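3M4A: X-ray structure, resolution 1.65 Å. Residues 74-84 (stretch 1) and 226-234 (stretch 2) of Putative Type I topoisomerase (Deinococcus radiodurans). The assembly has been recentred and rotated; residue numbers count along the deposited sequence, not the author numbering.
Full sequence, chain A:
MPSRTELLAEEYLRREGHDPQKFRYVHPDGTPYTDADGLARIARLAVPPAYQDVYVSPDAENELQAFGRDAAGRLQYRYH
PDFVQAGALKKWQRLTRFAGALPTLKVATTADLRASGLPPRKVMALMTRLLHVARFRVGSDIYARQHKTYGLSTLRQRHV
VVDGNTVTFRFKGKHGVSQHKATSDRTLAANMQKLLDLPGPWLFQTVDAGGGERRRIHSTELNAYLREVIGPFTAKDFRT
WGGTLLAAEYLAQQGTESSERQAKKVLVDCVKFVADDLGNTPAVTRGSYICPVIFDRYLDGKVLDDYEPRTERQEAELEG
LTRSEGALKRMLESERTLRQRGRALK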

# COMPACT_ATOMS: atom_id res chain seq x y z
N ARG A 74 24.36 2.06 -2.79
CA ARG A 74 22.94 2.33 -2.59
C ARG A 74 22.23 2.53 -3.94
O ARG A 74 22.81 3.09 -4.87
CB ARG A 74 22.74 3.56 -1.71
CG ARG A 74 23.37 3.45 -0.31
CD ARG A 74 22.59 2.52 0.61
NE ARG A 74 23.39 2.08 1.76
CZ ARG A 74 24.33 1.13 1.71
NH1 ARG A 74 24.61 0.50 0.58
NH2 ARG A 74 25.00 0.81 2.82
N LEU A 75 20.97 2.08 -4.02
CA LEU A 75 20.19 2.20 -5.26
C LEU A 75 19.69 3.63 -5.51
O LEU A 75 19.22 4.30 -4.59
CB LEU A 75 19.00 1.23 -5.26
CG LEU A 75 19.30 -0.23 -5.63
CD1 LEU A 75 18.16 -1.14 -5.19
CD2 LEU A 75 19.55 -0.37 -7.13
N GLN A 76 19.79 4.07 -6.76
CA GLN A 76 19.33 5.38 -7.18
C GLN A 76 18.37 5.18 -8.35
O GLN A 76 18.53 4.24 -9.13
CB GLN A 76 20.52 6.25 -7.62
CG GLN A 76 21.58 6.46 -6.54
CD GLN A 76 21.07 7.22 -5.32
OE1 GLN A 76 20.13 8.02 -5.42
NE2 GLN A 76 21.69 6.98 -4.17
N TYR A 77 17.36 6.05 -8.46
CA TYR A 77 16.30 5.86 -9.45
C TYR A 77 15.97 7.13 -10.22
O TYR A 77 16.09 8.24 -9.70
CB TYR A 77 15.02 5.37 -8.76
CG TYR A 77 15.21 4.17 -7.87
CD1 TYR A 77 15.18 2.88 -8.39
CD2 TYR A 77 15.44 4.33 -6.50
CE1 TYR A 77 15.37 1.77 -7.57
CE2 TYR A 77 15.63 3.22 -5.67
CZ TYR A 77 15.59 1.95 -6.21
OH TYR A 77 15.78 0.85 -5.40
N ARG A 78 15.51 6.95 -11.45
CA ARG A 78 14.88 8.03 -12.22
C ARG A 78 13.49 7.58 -12.69
O ARG A 78 13.33 6.47 -13.18
CB ARG A 78 15.75 8.45 -13.40
CG ARG A 78 17.06 9.13 -13.00
CD ARG A 78 16.81 10.41 -12.20
NE ARG A 78 18.03 11.19 -11.95
CZ ARG A 78 18.95 10.90 -11.03
NH1 ARG A 78 18.84 9.83 -10.25
NH2 ARG A 78 20.00 11.70 -10.90
N TYR A 79 12.52 8.46 -12.55
CA TYR A 79 11.11 8.10 -12.72
C TYR A 79 10.46 8.80 -13.92
O TYR A 79 10.97 9.79 -14.44
CB TYR A 79 10.34 8.49 -11.46
CG TYR A 79 10.80 7.80 -10.19
CD1 TYR A 79 10.88 6.41 -10.11
CD2 TYR A 79 11.11 8.54 -9.06
CE1 TYR A 79 11.28 5.78 -8.94
CE2 TYR A 79 11.51 7.92 -7.88
CZ TYR A 79 11.59 6.54 -7.83
OH TYR A 79 11.99 5.94 -6.66
N HIS A 80 9.32 8.27 -14.33
CA HIS A 80 8.47 8.90 -15.33
C HIS A 80 7.84 10.14 -14.68
O HIS A 80 7.33 10.03 -13.56
CB HIS A 80 7.39 7.92 -15.78
CG HIS A 80 6.64 8.35 -17.00
ND1 HIS A 80 5.88 9.49 -17.05
CD2 HIS A 80 6.52 7.76 -18.21
CE1 HIS A 80 5.33 9.60 -18.24
NE2 HIS A 80 5.70 8.56 -18.97
N PRO A 81 7.88 11.30 -15.36
CA PRO A 81 7.40 12.55 -14.74
C PRO A 81 5.91 12.58 -14.37
O PRO A 81 5.52 13.28 -13.43
CB PRO A 81 7.72 13.62 -15.80
CG PRO A 81 7.82 12.86 -17.08
CD PRO A 81 8.37 11.53 -16.73
N ASP A 82 5.09 11.82 -15.09
CA ASP A 82 3.65 11.74 -14.80
C ASP A 82 3.35 11.11 -13.43
O ASP A 82 2.24 11.26 -12.91
CB ASP A 82 2.92 10.96 -15.90
CG ASP A 82 2.70 11.78 -17.16
OD1 ASP A 82 2.96 13.01 -17.14
OD2 ASP A 82 2.27 11.19 -18.18
N PHE A 83 4.33 10.41 -12.86
CA PHE A 83 4.17 9.76 -11.56
C PHE A 83 4.85 10.52 -10.41
O PHE A 83 4.72 10.12 -9.25
CB PHE A 83 4.66 8.31 -11.65
CG PHE A 83 3.78 7.45 -12.50
CD1 PHE A 83 3.95 7.41 -13.88
CD2 PHE A 83 2.76 6.70 -11.93
CE1 PHE A 83 3.13 6.64 -14.68
CE2 PHE A 83 1.93 5.92 -12.72
CZ PHE A 83 2.11 5.89 -14.09
N VAL A 84 5.53 11.62 -10.73
CA VAL A 84 6.22 12.41 -9.72
C VAL A 84 5.49 13.73 -9.43
O VAL A 84 4.80 14.27 -10.30
CB VAL A 84 7.69 12.70 -10.13
CG1 VAL A 84 8.42 11.40 -10.41
CG2 VAL A 84 7.75 13.62 -11.34
N LEU A 226 10.27 1.41 1.09
CA LEU A 226 9.16 1.63 0.16
C LEU A 226 9.65 2.20 -1.17
O LEU A 226 9.22 1.76 -2.24
CB LEU A 226 8.09 2.54 0.77
CG LEU A 226 7.32 1.97 1.96
CD1 LEU A 226 6.33 2.98 2.51
CD2 LEU A 226 6.62 0.67 1.55
N ARG A 227 10.57 3.16 -1.14
CA ARG A 227 11.14 3.66 -2.39
C ARG A 227 11.70 2.52 -3.24
O ARG A 227 11.47 2.47 -4.45
CB ARG A 227 12.22 4.72 -2.14
CG ARG A 227 11.66 6.06 -1.71
CD ARG A 227 12.64 7.22 -1.95
NE ARG A 227 13.93 7.01 -1.29
CZ ARG A 227 14.15 7.16 0.02
NH1 ARG A 227 13.18 7.52 0.85
NH2 ARG A 227 15.37 6.95 0.51
N GLU A 228 12.41 1.59 -2.60
CA GLU A 228 12.94 0.42 -3.29
C GLU A 228 11.84 -0.45 -3.88
O GLU A 228 11.93 -0.82 -5.05
CB GLU A 228 13.81 -0.44 -2.37
CG GLU A 228 14.31 -1.69 -3.08
CD GLU A 228 15.02 -2.67 -2.18
OE1 GLU A 228 15.48 -2.25 -1.11
OE2 GLU A 228 15.10 -3.87 -2.54
N VAL A 229 10.82 -0.79 -3.08
CA VAL A 229 9.87 -1.83 -3.49
C VAL A 229 8.66 -1.32 -4.27
O VAL A 229 8.04 -2.10 -4.98
CB VAL A 229 9.41 -2.72 -2.31
CG1 VAL A 229 10.61 -3.44 -1.67
CG2 VAL A 229 8.64 -1.91 -1.27
N ILE A 230 8.33 -0.03 -4.14
CA ILE A 230 7.22 0.55 -4.91
C ILE A 230 7.46 1.92 -5.59
O ILE A 230 6.61 2.38 -6.33
CB ILE A 230 5.90 0.67 -4.07
CG1 ILE A 230 6.10 1.54 -2.82
CG2 ILE A 230 5.39 -0.70 -3.72
CD1 ILE A 230 4.81 2.06 -2.18
N GLY A 231 8.60 2.57 -5.33
CA GLY A 231 8.85 3.89 -5.95
C GLY A 231 8.65 3.84 -7.46
O GLY A 231 9.03 2.87 -8.09
N PRO A 232 8.06 4.89 -8.06
CA PRO A 232 7.70 6.20 -7.53
C PRO A 232 6.42 6.28 -6.70
O PRO A 232 6.08 7.35 -6.20
CB PRO A 232 7.54 7.04 -8.80
CG PRO A 232 7.04 6.09 -9.79
CD PRO A 232 7.68 4.77 -9.48
N PHE A 233 5.71 5.17 -6.53
CA PHE A 233 4.55 5.18 -5.65
C PHE A 233 5.05 5.35 -4.22
O PHE A 233 6.21 5.07 -3.93
CB PHE A 233 3.72 3.91 -5.82
CG PHE A 233 3.22 3.70 -7.23
CD1 PHE A 233 2.17 4.47 -7.72
CD2 PHE A 233 3.82 2.77 -8.07
CE1 PHE A 233 1.70 4.29 -9.02
CE2 PHE A 233 3.36 2.59 -9.38
CZ PHE A 233 2.29 3.34 -9.85
N THR A 234 4.18 5.86 -3.35
CA THR A 234 4.54 6.14 -1.97
C THR A 234 3.55 5.50 -1.00
O THR A 234 2.50 4.98 -1.40
CB THR A 234 4.57 7.66 -1.67
OG1 THR A 234 3.23 8.17 -1.62
CG2 THR A 234 5.37 8.42 -2.73
O HOH W 1 14.21 -1.13 -6.45
O HOH W 2 12.32 3.32 -6.75

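The contact between residues 74-84 and 226-234 is a small apolar packing of aromatic rings against a proline, with no direct hydrogen bond across it and with two water bridges at the tyrosine hydroxyls. It illustrates a general principle: a strand can be held against a helix and the loop after it, far away in the sequence, by ring surfaces, while solvent satisfies the polar groups the rings carry.

Alternation in strand 75-79 sets the pattern. Leu75, Tyr77 and Tyr79 direct their CA-to-CB bonds toward the other stretch, whereas Gln76 and Arg78 are out of its reach. The strand crosses the helix at 56°, and the axes come no closer than 9.9 Å, a gap filled by the side chains between them.

Pro232 is the centrepiece, with the largest covered area of any residue here, 84 Å². Its CB lies over one face of the Tyr79 ring, 3.7 Å from the centroid and 14° off the ring normal, a CH-pi contact in which the flat, electron-rich ring meets a compact aliphatic one. Phe83, carried round by the 3-10 segment, reaches the same proline, its CB 3.7 Å from Pro232 CG. The peptide bond preceding Pro232 is cis. Beside it, Gly231 leaves room for the tyrosine: an ideal CB there would point toward the strand and fall 2.5 Å from Tyr79 OH, a clash. Tyr79 CE1 also lies 3.6 Å from Gly231 C.

Phe83 and Phe233 extend the apolar patch. The CA-to-CB bond of Phe233 points away, yet the end of its ring comes nearer, placing CZ 3.9 Å from Phe83 CE2. The ring planes meet obliquely at 80°, with centroids 5.7 Å apart. Both residues are buried, as suits side chains with no polar group to satisfy.

Toward the helix, water takes a larger part. Tyr77 OH lies 3.6 Å from Glu228 CA, and Leu75 CD1 just touches Glu228 CG at 4.4 Å; the aliphatic part of the glutamate serves as packing surface while its carboxylate is hydrogen-bonded elsewhere in the structure. Water 1 lies 2.7 Å from Tyr77 OH and donates to Glu228 O, also at 2.7 Å. Water 2 repeats the motif, 2.6 Å from Tyr79 OH and donating to Arg227 O at 2.6 Å. Tyrosine suits both places because its ring packs while its hydroxyl reaches a bridging water. In all, the two stretches bury 402 Å².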